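Local coordinates for protein acyl-CoA thioesterase II TesB2 (Mycobacterium marinum, PDB 3U0A) that probably hydrolyses fatty acyl-CoA thioesters to free fatty acids and CoA, as a member of the C/M/P thioester hydrolase family, at residues Q148-V154 with M196-T200. Numbering follows the deposited sequence.
Sequences QFEEWDV and MSDLT
Met196 meets Trp152 and Phe149 in a pair of Met-aromatic contacts that show how one flexible thioether can serve two rings in different ways. The setting is the second of the protein's two hotdog-family regions: helix 186-200 brings Met196 from its last turn, while Trp152 both closes the type I turn that begins at Phe149 and opens strand 152-156. From CB, the methionine chain sets out beside its own backbone N and bends at chi2 (-76°) and chi3 (-69°), which lays CG and SD along the indole and turns CE toward the phenyl ring. CG sits over the six-membered ring of Trp152, 3.6 Å from its centroid, a CH-pi contact. SD follows over the five-membered ring, 3.5 Å from its centroid and only 6° off the normal, whereas it lies at the edge of the Phe149 ring, 5.2 Å from that centroid. CE, at the tip, comes near the plane of the phenyl ring, 3.9 Å from Phe149 CE1, and also touches Val154 CG2. The far end of the phenyl ring reaches the helix, with CZ 4.0 Å from Leu199 CB. Strand 171-178 supplies His178, edge-to-face with Trp152, and Phe176, against which Met196 packs. Between the two segments the contact is made by packing, and Thr200 turns its two branches to separate tasks: CG2 lies 3.9 Å from Phe149 CE1, while OG1 donates to Met196 O at 2.8 Å, approaching from above the carbonyl plane.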
ATOM      1  N   GLN A 148      13.220 -23.697   0.340  1.00 61.44           N
ATOM      2  CA  GLN A 148      13.303 -22.362   0.985  1.00 58.31           C
ATOM      3  C   GLN A 148      12.357 -22.175   2.223  1.00 53.99           C
ATOM      4  O   GLN A 148      12.499 -21.213   2.979  1.00 51.51           O
ATOM      5  CB  GLN A 148      13.094 -21.235  -0.079  1.00 59.09           C
ATOM      6  CG  GLN A 148      11.644 -20.845  -0.466  1.00 57.83           C
ATOM      7  CD  GLN A 148      11.074 -21.599  -1.681  1.00 60.28           C
ATOM      8  OE1 GLN A 148      11.599 -22.643  -2.093  1.00 63.16           O
ATOM      9  NE2 GLN A 148       9.979 -21.073  -2.251  1.00 59.33           N
ATOM     10  N   PHE A 149      11.408 -23.103   2.404  1.00 52.34           N
ATOM     11  CA  PHE A 149      10.465 -23.100   3.520  1.00 50.23           C
ATOM     12  C   PHE A 149      10.874 -24.080   4.630  1.00 51.17           C
ATOM     13  O   PHE A 149      10.135 -24.301   5.576  1.00 50.05           O
ATOM     14  CB  PHE A 149       9.061 -23.433   3.009  1.00 49.45           C
ATOM     15  CG  PHE A 149       8.469 -22.361   2.143  1.00 48.49           C
ATOM     16  CD1 PHE A 149       8.014 -21.174   2.705  1.00 46.56           C
ATOM     17  CD2 PHE A 149       8.379 -22.526   0.763  1.00 50.24           C
ATOM     18  CE1 PHE A 149       7.478 -20.170   1.919  1.00 46.16           C
ATOM     19  CE2 PHE A 149       7.845 -21.516  -0.035  1.00 50.17           C
ATOM     20  CZ  PHE A 149       7.392 -20.335   0.548  1.00 47.79           C
ATOM     21  N   GLU A 150      12.059 -24.662   4.492  1.00 53.61           N
ATOM     22  CA  GLU A 150      12.688 -25.541   5.494  1.00 55.25           C
ATOM     23  C   GLU A 150      12.650 -25.083   6.978  1.00 53.86           C
ATOM     24  O   GLU A 150      12.427 -25.916   7.865  1.00 54.66           O
ATOM     25  CB  GLU A 150      14.156 -25.754   5.082  1.00 58.07           C
ATOM     26  CG  GLU A 150      14.900 -26.906   5.757  1.00 61.04           C
ATOM     27  CD  GLU A 150      16.416 -26.732   5.651  1.00 63.40           C
ATOM     28  OE1 GLU A 150      16.886 -25.978   4.749  1.00 63.33           O
ATOM     29  OE2 GLU A 150      17.155 -27.343   6.469  1.00 65.61           O
ATOM     30  N   GLU A 151      12.899 -23.793   7.246  1.00 52.28           N
ATOM     31  CA  GLU A 151      12.838 -23.214   8.627  1.00 51.29           C
ATOM     32  C   GLU A 151      11.420 -23.125   9.155  1.00 49.46           C
ATOM     33  O   GLU A 151      11.217 -22.925  10.348  1.00 49.22           O
ATOM     34  CB  GLU A 151      13.368 -21.778   8.659  1.00 50.37           C
ATOM     35  CG  GLU A 151      14.863 -21.572   8.508  1.00 52.12           C
ATOM     36  CD  GLU A 151      15.217 -20.077   8.499  1.00 51.17           C
ATOM     37  OE1 GLU A 151      15.274 -19.445   9.604  1.00 50.83           O
ATOM     38  OE2 GLU A 151      15.404 -19.519   7.374  1.00 51.06           O
ATOM     39  N   TRP A 152      10.448 -23.256   8.252  1.00 48.47           N
ATOM     40  CA  TRP A 152       9.069 -22.897   8.511  1.00 46.66           C
ATOM     41  C   TRP A 152       8.131 -24.062   8.388  1.00 46.95           C
ATOM     42  O   TRP A 152       8.358 -25.007   7.663  1.00 48.35           O
ATOM     43  CB  TRP A 152       8.609 -21.831   7.525  1.00 45.33           C
ATOM     44  CG  TRP A 152       9.459 -20.598   7.511  1.00 45.22           C
ATOM     45  CD1 TRP A 152      10.579 -20.346   6.744  1.00 46.24           C
ATOM     46  CD2 TRP A 152       9.264 -19.394   8.309  1.00 44.40           C
ATOM     47  NE1 TRP A 152      11.068 -19.100   7.017  1.00 45.94           N
ATOM     48  CE2 TRP A 152      10.325 -18.489   7.949  1.00 44.93           C
ATOM     49  CE3 TRP A 152       8.353 -19.011   9.260  1.00 43.69           C
ATOM     50  CZ2 TRP A 152      10.447 -17.244   8.517  1.00 44.75           C
ATOM     51  CZ3 TRP A 152       8.479 -17.764   9.835  1.00 43.68           C
ATOM     52  CH2 TRP A 152       9.504 -16.891   9.470  1.00 44.21           C
ATOM     53  N   ASP A 153       7.051 -23.932   9.127  1.00 45.86           N
ATOM     54  CA  ASP A 153       5.896 -24.744   9.047  1.00 45.72           C
ATOM     55  C   ASP A 153       4.875 -23.980   8.252  1.00 44.13           C
ATOM     56  O   ASP A 153       4.541 -22.854   8.589  1.00 43.00           O
ATOM     57  CB  ASP A 153       5.349 -24.919  10.452  1.00 45.79           C
ATOM     58  CG  ASP A 153       5.512 -26.289  10.952  1.00 47.70           C
ATOM     59  OD1 ASP A 153       4.498 -27.019  10.885  1.00 47.79           O
ATOM     60  OD2 ASP A 153       6.636 -26.644  11.387  1.00 49.36           O
ATOM     61  N   VAL A 154       4.334 -24.606   7.221  1.00 44.41           N
ATOM     62  CA  VAL A 154       3.415 -23.907   6.335  1.00 43.33           C
ATOM     63  C   VAL A 154       2.227 -24.786   6.023  1.00 43.51           C
ATOM     64  O   VAL A 154       2.407 -25.919   5.609  1.00 44.94           O
ATOM     65  CB  VAL A 154       4.120 -23.507   5.043  1.00 43.90           C
ATOM     66  CG1 VAL A 154       3.245 -22.555   4.257  1.00 43.04           C
ATOM     67  CG2 VAL A 154       5.491 -22.896   5.364  1.00 44.21           C
ATOM     68  N   MET A 196       8.269 -13.713   4.746  1.00 40.60           N
ATOM     69  CA  MET A 196       7.327 -14.778   4.344  1.00 40.67           C
ATOM     70  C   MET A 196       6.208 -14.273   3.452  1.00 40.38           C
ATOM     71  O   MET A 196       5.790 -14.989   2.547  1.00 40.60           O
ATOM     72  CB  MET A 196       6.753 -15.512   5.533  1.00 40.68           C
ATOM     73  CG  MET A 196       7.759 -16.454   6.169  1.00 41.15           C
ATOM     74  SD  MET A 196       7.987 -17.961   5.223  1.00 41.85           S
ATOM     75  CE  MET A 196       6.404 -18.784   5.450  1.00 41.86           C
ATOM     76  N   SER A 197       5.739 -13.036   3.689  1.00 39.97           N
ATOM     77  CA  SER A 197       4.733 -12.420   2.802  1.00 39.74           C
ATOM     78  C   SER A 197       5.325 -12.199   1.400  1.00 39.95           C
ATOM     79  O   SER A 197       4.746 -12.582   0.399  1.00 40.05           O
ATOM     80  CB  SER A 197       4.183 -11.102   3.365  1.00 39.43           C
ATOM     81  OG  SER A 197       3.442 -10.368   2.393  1.00 39.30           O
ATOM     82  N   ASP A 198       6.508 -11.632   1.339  1.00 40.12           N
ATOM     83  CA  ASP A 198       7.165 -11.523   0.052  1.00 40.48           C
ATOM     84  C   ASP A 198       7.333 -12.866  -0.695  1.00 40.98           C
ATOM     85  O   ASP A 198       7.433 -12.851  -1.915  1.00 41.31           O
ATOM     86  CB  ASP A 198       8.511 -10.779   0.184  1.00 40.76           C
ATOM     87  CG  ASP A 198       8.329  -9.265   0.310  1.00 40.52           C
ATOM     88  OD1 ASP A 198       7.227  -8.773  -0.023  1.00 40.20           O
ATOM     89  OD2 ASP A 198       9.272  -8.580   0.756  1.00 40.74           O
ATOM     90  N   LEU A 199       7.360 -14.000   0.029  1.00 41.13           N
ATOM     91  CA  LEU A 199       7.462 -15.337  -0.601  1.00 41.75           C
ATOM     92  C   LEU A 199       6.124 -15.914  -0.954  1.00 41.68           C
ATOM     93  O   LEU A 199       6.060 -16.748  -1.830  1.00 42.26           O
ATOM     94  CB  LEU A 199       8.160 -16.373   0.284  1.00 42.14           C
ATOM     95  CG  LEU A 199       9.584 -16.064   0.717  1.00 42.41           C
ATOM     96  CD1 LEU A 199      10.272 -17.277   1.338  1.00 43.00           C
ATOM     97  CD2 LEU A 199      10.420 -15.510  -0.430  1.00 42.85           C
ATOM     98  N   THR A 200       5.056 -15.493  -0.274  1.00 41.10           N
ATOM     99  CA  THR A 200       3.772 -16.232  -0.340  1.00 41.16           C
ATOM    100  C   THR A 200       2.550 -15.497  -0.822  1.00 40.79           C
ATOM    101  O   THR A 200       1.670 -16.137  -1.317  1.00 41.04           O
ATOM    102  CB  THR A 200       3.396 -16.818   1.022  1.00 41.09           C
ATOM    103  OG1 THR A 200       3.121 -15.748   1.937  1.00 40.52           O
ATOM    104  CG2 THR A 200       4.525 -17.669   1.531  1.00 41.54           C
TER